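Long-range contacts in uridylate-specific endoribonuclease nsp11 (Prrsv 16244b, PDB 5EYI), which probably cleaves the 5'-polyuridines made during viral RNA replication, as a uridylate-specific endoribonuclease, and so limits activation of host double-stranded RNA sensors: residues A[6-11]-A[70-75]; A[21-26]-A[40-45]; A[13-18]-A[50-55]; A[109-114]-A[180-185]. The protein carries 1 engineered substitution. All coordinates share one frame; numbering follows the deposited sequence.

From the N terminus, residues 6-11 open contact 1, which closes only when the chain returns at 70-75. Contact 3 lies within that loop and runs from 13-18 to 50-55. Contact 2, joining 21-26 to 40-45, lies within contact 3, so the three are nested and none cross. All belong to the N-terminal domain. Contacts 1 and 3 share helix 9-14, and contacts 2 and 3 meet through the neighbouring strands 39-41 and 51-55. Gln25 of contact 2 bonds Ser6 and Pro7 of contact 1. Contact 4 follows in series, within the NendoU domain. A Lys10-Glu111 salt bridge between the two domains links contact 1 to it.

Contact 1. Residues A[6-11]-A[70-75]; sequences SPLPKV and GYMVGP
The Tyr71 ring leads away from Ser6; nearer the backbone, Tyr71 CB lies 3.4 Å from Ser6 O. Val73 CG2 lies in plane at the ring edge. The ring also meets that of Phe78, with their planes about 25° apart, and Tyr71 OH hydrogen-bonds a 2-(2-methoxyethoxy)ethanol molecule, probably from the crystallisation liquor. Ser6 and Met72 form an antiparallel hydrogen-bonded pair. Ser6 N donates to Met72 O at 2.8 Å with a bent N-H...O angle of 130°. The return bond from Met72 N to Ser6 O is straighter, at 164°. Ser6 OG is hydrogen-bonded to Gln25 and receives a bond from water 2 at 2.7 Å. The branched end of Leu8 comes nearer residues 70-75: CG lies 3.7 Å from Gly70 O, and CD2 is 4.2 Å from Met72 CG. Pro9 CD rests 4.2 Å from Met72 SD. Water 3 accepts from Leu8 N and donates to Gly70 O at 2.6 Å. The pairing adds the short, weakly bonded strand 6-7 to the edge of a small antiparallel sheet. Two direct backbone bonds give way to a water bridge before helix 9-14, so Ser6 N and O, Met72 N and O, Leu8 N and Gly70 O all have partners.

Contact 2. Residues A[21-26]-A[40-45]; sequences PDLTQF and VTTQNN
Asp22 and Thr41 are the closest backbone pair, with CA atoms 6.2 Å apart. Residues 21-26 form an irregular loop that ends in a type I beta turn from Leu23 to Phe26. Residues 40-41 finish strand 39-41, and the chain then leaves the sheet through Thr42. An ST turn marks this exit: Gln43 N donates to Thr41 OG1. No backbone-to-backbone hydrogen bond joins the two segments.

Asp22 makes the polar link. Its CG sits between the backbone N and the carbonyl carbon (chi1 56°), which brings Asp22 CG within 3.3 Å of Thr41 OG1. OD1 accepts from Thr41 OG1 at 2.7 Å, and the hydroxyl comes from above the carboxylate plane, 37° out of it. OD2 accepts twice from Thr42. Thr42 N donates to the syn lone pair of Asp22 OD2 at 3.0 Å, with a nearly straight angle of 172°, while Thr42 OG1 approaches nearly along the C-O axis at 3.1 Å.

Apolar groups take over beside this network. Val40 CG1 sits over the centre of the Phe26 ring, 3.4 Å from the centroid, a CH-pi contact. Leu23 CD1 reaches 4.1 Å from Val40 CG2, and Leu23 CD2 is 3.9 Å from Thr42 CG2. Phe26 and Val40 also touch Ala12 of helix 9-14.

Three donors thus grip one carboxylate and fix its rotation. Both oxygens are bonded, which would stabilise the negative charge of Asp22, and the bonds tie the loop to the point where the strand ends.

Contact 3. Residues A[13-18]-A[50-55]; sequences HNLGFY and DRLVAS
Phe17 and Leu52 join the end of helix 9-14 to strand 51-55 in the N-terminal domain. The helix closes in a Schellman motif, with Gly16 at positive phi as the first residue out of it. The chain then turns, and Phe17 starts its side chain toward the strand. Leu52 CB lies over the centre of the Phe17 ring, 3.6 Å from the centroid and only 4° off the ring normal. This is a CH-pi contact on one face. At the rim, Phe17 CE2 comes 3.6 Å from Leu52 N, and Asp50 C lies at the edge near the ring plane. Phe17 also touches Val40 of the neighbouring strand and Pro38.

Leu52 has CG anti to the backbone N (chi1 -179°). Its CD2 touches both Phe17 and Leu15, while CD1 touches Leu15. Leu52 CD2 reaches Phe17 CD1 at 3.9 Å. The Leu15 side chain crosses that of Leu52 at about a right angle. Leu15 also touches Leu100 and Phe207, so it links this core to later parts of the chain. No hydrogen bond joins the two segments. The tightest methyl pair is Leu15 CD1 against Leu52 CD2, 3.8 Å apart.

Contact 4. Residues A[109-114]-A[180-185]; sequences RIEVDC and LTDVYL
Asp182 receives Ile110 N on OD2 at 2.9 Å, along a nearly straight bond of 172° that uses the anti lone pair. The bond lies at the first turn of helix 109-112 in the NendoU domain, a short helix that ends in a Schellman motif with Asp113 as C-prime residue. The positive end of the helix dipole would help stabilise the negative charge of Asp182. The second strong bond runs from Arg109 NH2 to Asp182 O at 2.8 Å, with the donor 57° above the carbonyl plane. The Arg109 chain bends at chi3 (-75°), which turns NE toward Thr107 OG1, and its side chain slides past that of Asp182 in the opposite direction. The guanidinium forms a salt bridge with Glu122, while Thr107 OG1 bonds both Arg109 NE and Asp182 O.

Glu111 OE1 and Asp182 OD2 are like-charged neighbours. Water 4 donates to both, at 2.6 Å to each, which would ease their repulsion. The other oxygen of Glu111 pairs with Lys10.

Ile110 CD1 packs 3.8 Å from Asp182 CG. Leu180, ending strand 173-180 and about 6 Å from the side chain of predicted active-site His146, meets it too: Leu180 CD2 lies 3.9 Å from Ile110 CD1.

Contact 1. Residues A[6-11]-A[70-75]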
# COMPACT_ATOMS: atom_id res chain seq x y z
N SER A 6 -8.91 -13.91 -28.23
CA SER A 6 -9.23 -12.50 -28.11
C SER A 6 -9.33 -12.15 -26.63
O SER A 6 -9.52 -13.05 -25.80
CB SER A 6 -10.54 -12.18 -28.83
OG SER A 6 -11.51 -13.18 -28.60
N PRO A 7 -9.19 -10.85 -26.30
CA PRO A 7 -9.21 -10.46 -24.90
C PRO A 7 -10.57 -10.62 -24.25
O PRO A 7 -11.61 -10.58 -24.93
CB PRO A 7 -8.83 -8.98 -24.93
CG PRO A 7 -9.17 -8.52 -26.30
CD PRO A 7 -8.88 -9.71 -27.17
N LEU A 8 -10.52 -10.81 -22.94
CA LEU A 8 -11.72 -10.65 -22.10
C LEU A 8 -12.20 -9.20 -22.27
O LEU A 8 -11.37 -8.30 -22.47
CB LEU A 8 -11.39 -10.93 -20.63
CG LEU A 8 -10.91 -12.36 -20.32
CD1 LEU A 8 -10.38 -12.44 -18.90
CD2 LEU A 8 -12.02 -13.37 -20.53
N PRO A 9 -13.52 -8.95 -22.22
CA PRO A 9 -13.99 -7.59 -22.54
C PRO A 9 -13.30 -6.45 -21.79
O PRO A 9 -12.92 -5.45 -22.39
CB PRO A 9 -15.49 -7.65 -22.23
CG PRO A 9 -15.86 -9.07 -22.49
CD PRO A 9 -14.65 -9.90 -22.12
N LYS A 10 -13.10 -6.64 -20.49
CA LYS A 10 -12.47 -5.64 -19.63
C LYS A 10 -11.09 -5.15 -20.07
O LYS A 10 -10.77 -3.98 -19.86
CB LYS A 10 -12.39 -6.14 -18.19
CG LYS A 10 -11.54 -7.38 -17.97
CD LYS A 10 -11.87 -8.03 -16.65
CE LYS A 10 -11.14 -9.35 -16.50
NZ LYS A 10 -11.53 -10.03 -15.24
N VAL A 11 -10.28 -6.02 -20.68
CA VAL A 11 -8.94 -5.65 -21.16
C VAL A 11 -9.07 -4.57 -22.24
O VAL A 11 -8.39 -3.54 -22.18
CB VAL A 11 -8.16 -6.87 -21.71
CG1 VAL A 11 -6.99 -6.45 -22.59
CG2 VAL A 11 -7.65 -7.74 -20.57
N GLY A 70 -6.66 -14.62 -19.34
CA GLY A 70 -7.89 -15.26 -19.80
C GLY A 70 -8.19 -14.76 -21.20
O GLY A 70 -7.74 -13.69 -21.59
N TYR A 71 -8.90 -15.56 -21.97
CA TYR A 71 -9.15 -15.22 -23.37
C TYR A 71 -10.39 -15.90 -23.86
O TYR A 71 -10.90 -16.82 -23.23
CB TYR A 71 -7.94 -15.57 -24.25
CG TYR A 71 -7.63 -17.05 -24.35
CD1 TYR A 71 -8.09 -17.80 -25.43
CD2 TYR A 71 -6.87 -17.70 -23.38
CE1 TYR A 71 -7.81 -19.16 -25.54
CE2 TYR A 71 -6.59 -19.06 -23.47
CZ TYR A 71 -7.06 -19.78 -24.56
OH TYR A 71 -6.79 -21.12 -24.67
N MET A 72 -10.85 -15.44 -25.02
CA MET A 72 -12.03 -16.00 -25.67
C MET A 72 -11.72 -16.45 -27.09
O MET A 72 -10.90 -15.85 -27.79
CB MET A 72 -13.16 -14.97 -25.68
CG MET A 72 -13.59 -14.56 -24.28
SD MET A 72 -15.09 -13.57 -24.19
CE MET A 72 -16.33 -14.69 -24.83
N VAL A 73 -12.37 -17.54 -27.48
CA VAL A 73 -12.44 -17.97 -28.87
C VAL A 73 -13.92 -18.14 -29.13
O VAL A 73 -14.55 -19.04 -28.57
CB VAL A 73 -11.68 -19.28 -29.13
CG1 VAL A 73 -11.78 -19.67 -30.61
CG2 VAL A 73 -10.23 -19.16 -28.69
N GLY A 74 -14.48 -17.26 -29.95
CA GLY A 74 -15.92 -17.22 -30.12
C GLY A 74 -16.56 -16.86 -28.79
O GLY A 74 -16.00 -16.04 -28.04
N PRO A 75 -17.69 -17.50 -28.46
CA PRO A 75 -18.35 -17.18 -27.20
C PRO A 75 -17.76 -17.88 -25.96
O PRO A 75 -18.22 -17.61 -24.85
CB PRO A 75 -19.79 -17.64 -27.45
CG PRO A 75 -19.65 -18.79 -28.37
CD PRO A 75 -18.42 -18.53 -29.21
O HOH W 1 -14.56 -14.11 -29.40
O HOH W 2 -12.09 -14.94 -30.55
O HOH W 3 -7.94 -11.06 -21.52

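Contact 2. Residues A[21-26]-A[40-45]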
# COMPACT_ATOMS: atom_id res chain seq x y z
N PRO A 21 -16.47 -4.98 -35.06
CA PRO A 21 -17.25 -5.52 -36.17
C PRO A 21 -17.36 -7.04 -36.15
O PRO A 21 -18.34 -7.56 -36.67
CB PRO A 21 -16.47 -5.04 -37.40
CG PRO A 21 -15.08 -4.89 -36.92
CD PRO A 21 -15.16 -4.47 -35.49
N ASP A 22 -16.40 -7.74 -35.53
CA ASP A 22 -16.28 -9.21 -35.67
C ASP A 22 -16.37 -10.06 -34.40
O ASP A 22 -16.76 -11.20 -34.47
CB ASP A 22 -14.99 -9.57 -36.44
CG ASP A 22 -13.72 -9.00 -35.78
OD1 ASP A 22 -13.69 -7.79 -35.48
OD2 ASP A 22 -12.74 -9.76 -35.60
N LEU A 23 -16.00 -9.50 -33.24
CA LEU A 23 -15.91 -10.25 -31.98
C LEU A 23 -17.20 -10.17 -31.19
O LEU A 23 -17.66 -9.08 -30.85
CB LEU A 23 -14.77 -9.69 -31.13
CG LEU A 23 -13.37 -9.94 -31.68
CD1 LEU A 23 -12.35 -9.14 -30.89
CD2 LEU A 23 -13.04 -11.42 -31.65
N THR A 24 -17.77 -11.33 -30.86
CA THR A 24 -19.11 -11.39 -30.27
C THR A 24 -19.18 -10.87 -28.85
O THR A 24 -20.24 -10.41 -28.42
CB THR A 24 -19.70 -12.81 -30.30
OG1 THR A 24 -18.80 -13.73 -29.67
CG2 THR A 24 -19.95 -13.23 -31.74
N GLN A 25 -18.06 -10.93 -28.11
CA GLN A 25 -18.05 -10.47 -26.71
C GLN A 25 -18.06 -8.95 -26.57
O GLN A 25 -18.19 -8.43 -25.46
CB GLN A 25 -16.90 -11.11 -25.91
CG GLN A 25 -15.49 -10.55 -26.15
CD GLN A 25 -14.73 -11.31 -27.22
OE1 GLN A 25 -15.31 -11.74 -28.22
NE2 GLN A 25 -13.42 -11.46 -27.03
N PHE A 26 -17.90 -8.24 -27.68
CA PHE A 26 -18.00 -6.79 -27.67
C PHE A 26 -19.27 -6.31 -28.36
O PHE A 26 -19.95 -7.09 -29.02
CB PHE A 26 -16.76 -6.21 -28.33
CG PHE A 26 -15.50 -6.49 -27.58
CD1 PHE A 26 -15.23 -5.81 -26.39
CD2 PHE A 26 -14.60 -7.45 -28.02
CE1 PHE A 26 -14.08 -6.08 -25.68
CE2 PHE A 26 -13.44 -7.73 -27.31
CZ PHE A 26 -13.18 -7.04 -26.14
N VAL A 40 -12.07 -3.00 -31.49
CA VAL A 40 -11.29 -4.16 -31.08
C VAL A 40 -11.69 -5.27 -32.05
O VAL A 40 -12.88 -5.44 -32.35
CB VAL A 40 -11.50 -4.55 -29.60
CG1 VAL A 40 -12.97 -4.78 -29.24
CG2 VAL A 40 -10.67 -5.79 -29.25
N THR A 41 -10.70 -5.98 -32.56
CA THR A 41 -10.90 -6.84 -33.71
C THR A 41 -9.76 -7.85 -33.84
O THR A 41 -8.70 -7.66 -33.23
CB THR A 41 -10.99 -5.99 -35.00
OG1 THR A 41 -11.29 -6.83 -36.13
CG2 THR A 41 -9.67 -5.23 -35.26
N THR A 42 -9.98 -8.91 -34.62
CA THR A 42 -8.89 -9.80 -35.03
C THR A 42 -8.45 -9.55 -36.47
O THR A 42 -7.55 -10.23 -36.96
CB THR A 42 -9.22 -11.29 -34.83
OG1 THR A 42 -10.32 -11.66 -35.66
CG2 THR A 42 -9.58 -11.57 -33.40
N GLN A 43 -9.06 -8.55 -37.13
CA GLN A 43 -8.70 -8.18 -38.50
C GLN A 43 -7.87 -6.91 -38.49
O GLN A 43 -8.34 -5.85 -38.07
CB GLN A 43 -9.96 -7.95 -39.31
CG GLN A 43 -10.86 -9.17 -39.39
CD GLN A 43 -12.22 -8.85 -39.97
OE1 GLN A 43 -12.39 -7.85 -40.65
NE2 GLN A 43 -13.19 -9.71 -39.70
N ASN A 44 -6.63 -7.02 -38.96
CA ASN A 44 -5.75 -5.85 -39.05
C ASN A 44 -6.08 -5.01 -40.30
O ASN A 44 -5.30 -4.94 -41.26
CB ASN A 44 -4.28 -6.28 -39.03
CG ASN A 44 -3.33 -5.10 -38.99
OD1 ASN A 44 -3.71 -3.97 -38.65
ND2 ASN A 44 -2.07 -5.35 -39.36
N ASN A 45 -7.22 -4.35 -40.26
CA ASN A 45 -7.74 -3.62 -41.40
C ASN A 45 -7.30 -2.17 -41.34
O ASN A 45 -7.76 -1.39 -40.50
CB ASN A 45 -9.26 -3.73 -41.42
CG ASN A 45 -9.85 -3.34 -42.75
OD1 ASN A 45 -9.41 -2.39 -43.39
ND2 ASN A 45 -10.85 -4.08 -43.18

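Contact 3. Residues A[13-18]-A[50-55]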
# COMPACT_ATOMS: atom_id res chain seq x y z
N HIS A 13 -11.80 -2.74 -22.89
CA HIS A 13 -12.47 -1.57 -22.31
C HIS A 13 -11.47 -0.65 -21.63
O HIS A 13 -11.48 0.56 -21.86
CB HIS A 13 -13.54 -1.96 -21.28
CG HIS A 13 -14.67 -2.76 -21.83
ND1 HIS A 13 -14.97 -2.85 -23.17
CD2 HIS A 13 -15.61 -3.51 -21.20
CE1 HIS A 13 -16.02 -3.63 -23.35
NE2 HIS A 13 -16.44 -4.03 -22.16
N ASN A 14 -10.55 -1.22 -20.85
CA ASN A 14 -9.52 -0.44 -20.17
C ASN A 14 -8.60 0.34 -21.12
O ASN A 14 -8.00 1.32 -20.70
CB ASN A 14 -8.69 -1.34 -19.23
CG ASN A 14 -9.52 -1.93 -18.10
OD1 ASN A 14 -10.57 -1.41 -17.75
ND2 ASN A 14 -9.06 -3.02 -17.53
N LEU A 15 -8.48 -0.12 -22.37
CA LEU A 15 -7.76 0.61 -23.42
C LEU A 15 -8.65 1.55 -24.28
O LEU A 15 -8.17 2.19 -25.20
CB LEU A 15 -7.02 -0.37 -24.34
CG LEU A 15 -5.86 -1.14 -23.70
CD1 LEU A 15 -5.44 -2.31 -24.58
CD2 LEU A 15 -4.69 -0.22 -23.44
N GLY A 16 -9.94 1.63 -23.95
CA GLY A 16 -10.88 2.50 -24.65
C GLY A 16 -11.57 1.90 -25.86
O GLY A 16 -12.09 2.65 -26.70
N PHE A 17 -11.61 0.57 -25.95
CA PHE A 17 -12.24 -0.11 -27.08
C PHE A 17 -13.43 -0.91 -26.60
O PHE A 17 -13.30 -1.76 -25.69
CB PHE A 17 -11.22 -1.00 -27.80
CG PHE A 17 -10.09 -0.23 -28.42
CD1 PHE A 17 -9.00 0.16 -27.65
CD2 PHE A 17 -10.13 0.12 -29.76
CE1 PHE A 17 -7.96 0.88 -28.22
CE2 PHE A 17 -9.08 0.84 -30.34
CZ PHE A 17 -8.00 1.21 -29.56
N TYR A 18 -14.60 -0.61 -27.17
CA TYR A 18 -15.85 -1.28 -26.84
C TYR A 18 -16.54 -1.90 -28.06
O TYR A 18 -17.16 -2.96 -27.94
CB TYR A 18 -16.82 -0.31 -26.16
CG TYR A 18 -16.29 0.29 -24.88
CD1 TYR A 18 -15.38 1.34 -24.92
CD2 TYR A 18 -16.70 -0.18 -23.63
CE1 TYR A 18 -14.88 1.90 -23.76
CE2 TYR A 18 -16.20 0.38 -22.45
CZ TYR A 18 -15.30 1.42 -22.53
OH TYR A 18 -14.78 1.99 -21.40
N ASP A 50 -8.15 3.64 -35.91
CA ASP A 50 -8.08 3.44 -34.46
C ASP A 50 -8.60 2.04 -34.20
O ASP A 50 -9.80 1.78 -34.31
CB ASP A 50 -8.88 4.51 -33.73
CG ASP A 50 -8.43 5.91 -34.12
OD1 ASP A 50 -7.33 6.31 -33.70
OD2 ASP A 50 -9.15 6.60 -34.87
N ARG A 51 -7.68 1.12 -33.93
CA ARG A 51 -8.05 -0.27 -33.78
C ARG A 51 -7.12 -0.99 -32.83
O ARG A 51 -5.94 -0.68 -32.74
CB ARG A 51 -8.08 -0.98 -35.14
CG ARG A 51 -6.76 -1.00 -35.88
CD ARG A 51 -6.85 -1.76 -37.20
NE ARG A 51 -5.54 -1.92 -37.81
CZ ARG A 51 -4.83 -0.96 -38.41
NH1 ARG A 51 -5.29 0.29 -38.50
NH2 ARG A 51 -3.64 -1.25 -38.92
N LEU A 52 -7.69 -1.95 -32.12
CA LEU A 52 -6.94 -2.78 -31.19
C LEU A 52 -7.02 -4.17 -31.78
O LEU A 52 -8.08 -4.79 -31.74
CB LEU A 52 -7.58 -2.73 -29.79
CG LEU A 52 -6.88 -3.55 -28.70
CD1 LEU A 52 -5.47 -3.01 -28.47
CD2 LEU A 52 -7.71 -3.54 -27.42
N VAL A 53 -5.92 -4.64 -32.37
CA VAL A 53 -5.94 -5.92 -33.07
C VAL A 53 -5.47 -7.00 -32.11
O VAL A 53 -4.38 -6.89 -31.54
CB VAL A 53 -5.05 -5.92 -34.34
CG1 VAL A 53 -5.13 -7.29 -35.02
CG2 VAL A 53 -5.49 -4.83 -35.31
N ALA A 54 -6.30 -8.02 -31.93
CA ALA A 54 -5.96 -9.23 -31.19
C ALA A 54 -5.53 -10.32 -32.17
O ALA A 54 -6.28 -10.67 -33.09
CB ALA A 54 -7.16 -9.70 -30.40
N SER A 55 -4.34 -10.87 -31.98
CA SER A 55 -3.81 -11.84 -32.93
C SER A 55 -3.08 -12.95 -32.21
O SER A 55 -2.53 -12.77 -31.13
CB SER A 55 -2.85 -11.16 -33.91
OG SER A 55 -1.76 -10.57 -33.23

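Contact 4. Residues A[109-114]-A[180-185]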
# COMPACT_ATOMS: atom_id res chain seq x y z
N ARG A 109 -10.64 -16.57 -14.63
CA ARG A 109 -11.30 -17.41 -13.61
C ARG A 109 -12.63 -16.84 -13.14
O ARG A 109 -13.59 -17.60 -12.91
CB ARG A 109 -10.38 -17.64 -12.42
CG ARG A 109 -9.40 -18.77 -12.68
CD ARG A 109 -8.49 -18.99 -11.50
NE ARG A 109 -7.47 -17.96 -11.39
CZ ARG A 109 -6.47 -18.00 -10.52
NH1 ARG A 109 -6.34 -19.03 -9.68
NH2 ARG A 109 -5.58 -17.00 -10.49
N ILE A 110 -12.68 -15.52 -12.98
CA ILE A 110 -13.93 -14.86 -12.64
C ILE A 110 -15.01 -15.13 -13.71
O ILE A 110 -16.13 -15.50 -13.37
CB ILE A 110 -13.73 -13.34 -12.39
CG1 ILE A 110 -13.00 -13.14 -11.05
CG2 ILE A 110 -15.05 -12.59 -12.36
CD1 ILE A 110 -12.31 -11.80 -10.93
N GLU A 111 -14.66 -14.99 -14.99
CA GLU A 111 -15.66 -15.10 -16.06
C GLU A 111 -16.22 -16.51 -16.18
O GLU A 111 -17.41 -16.67 -16.40
CB GLU A 111 -15.12 -14.61 -17.40
CG GLU A 111 -15.00 -13.09 -17.53
CD GLU A 111 -13.80 -12.50 -16.80
OE1 GLU A 111 -12.99 -13.27 -16.22
OE2 GLU A 111 -13.66 -11.26 -16.79
N VAL A 112 -15.38 -17.53 -16.01
CA VAL A 112 -15.87 -18.93 -16.03
C VAL A 112 -16.29 -19.46 -14.67
O VAL A 112 -16.81 -20.57 -14.60
CB VAL A 112 -14.88 -19.92 -16.70
CG1 VAL A 112 -14.48 -19.41 -18.06
CG2 VAL A 112 -13.66 -20.18 -15.85
N ASP A 113 -16.07 -18.69 -13.61
CA ASP A 113 -16.35 -19.08 -12.22
C ASP A 113 -15.52 -20.28 -11.75
O ASP A 113 -16.00 -21.12 -10.99
CB ASP A 113 -17.86 -19.33 -12.00
CG ASP A 113 -18.27 -19.21 -10.54
OD1 ASP A 113 -17.66 -18.43 -9.79
OD2 ASP A 113 -19.21 -19.91 -10.14
N CYS A 114 -14.27 -20.34 -12.20
CA CYS A 114 -13.34 -21.33 -11.68
C CYS A 114 -12.61 -20.72 -10.50
O CYS A 114 -11.90 -19.73 -10.65
CB CYS A 114 -12.33 -21.74 -12.74
SG CYS A 114 -11.14 -22.94 -12.11
N LEU A 180 -11.22 -7.71 -4.98
CA LEU A 180 -10.87 -9.06 -5.36
C LEU A 180 -10.37 -9.08 -6.79
O LEU A 180 -10.90 -8.35 -7.64
CB LEU A 180 -12.12 -9.92 -5.21
CG LEU A 180 -12.07 -11.41 -5.55
CD1 LEU A 180 -13.08 -12.13 -4.66
CD2 LEU A 180 -12.33 -11.68 -7.03
N THR A 181 -9.35 -9.90 -7.06
CA THR A 181 -8.90 -10.17 -8.42
C THR A 181 -8.74 -11.67 -8.61
O THR A 181 -8.83 -12.43 -7.65
CB THR A 181 -7.56 -9.49 -8.75
OG1 THR A 181 -6.48 -10.16 -8.09
CG2 THR A 181 -7.58 -8.03 -8.33
N ASP A 182 -8.51 -12.09 -9.86
CA ASP A 182 -8.10 -13.46 -10.16
C ASP A 182 -6.71 -13.55 -10.80
O ASP A 182 -6.42 -14.50 -11.53
CB ASP A 182 -9.15 -14.17 -11.01
CG ASP A 182 -9.27 -13.61 -12.41
OD1 ASP A 182 -8.43 -12.77 -12.82
OD2 ASP A 182 -10.21 -14.05 -13.11
N VAL A 183 -5.85 -12.57 -10.51
CA VAL A 183 -4.50 -12.58 -11.06
C VAL A 183 -3.72 -13.80 -10.55
O VAL A 183 -3.91 -14.24 -9.41
CB VAL A 183 -3.70 -11.30 -10.75
CG1 VAL A 183 -4.44 -10.07 -11.25
CG2 VAL A 183 -3.40 -11.17 -9.27
N TYR A 184 -2.84 -14.32 -11.40
CA TYR A 184 -1.92 -15.38 -11.03
C TYR A 184 -0.98 -14.87 -9.94
O TYR A 184 -0.13 -14.03 -10.21
CB TYR A 184 -1.13 -15.83 -12.26
CG TYR A 184 -0.19 -16.99 -12.02
CD1 TYR A 184 1.17 -16.88 -12.32
CD2 TYR A 184 -0.65 -18.18 -11.49
CE1 TYR A 184 2.03 -17.94 -12.10
CE2 TYR A 184 0.21 -19.25 -11.28
CZ TYR A 184 1.55 -19.13 -11.59
OH TYR A 184 2.40 -20.19 -11.37
N LEU A 185 -1.17 -15.36 -8.71
CA LEU A 185 -0.51 -14.76 -7.53
C LEU A 185 1.03 -14.68 -7.59
O LEU A 185 1.61 -13.74 -7.02
CB LEU A 185 -0.94 -15.46 -6.23
CG LEU A 185 -2.42 -15.39 -5.82
CD1 LEU A 185 -2.63 -16.19 -4.54
CD2 LEU A 185 -2.85 -13.95 -5.60
O HOH W 4 -10.73 -12.59 -15.25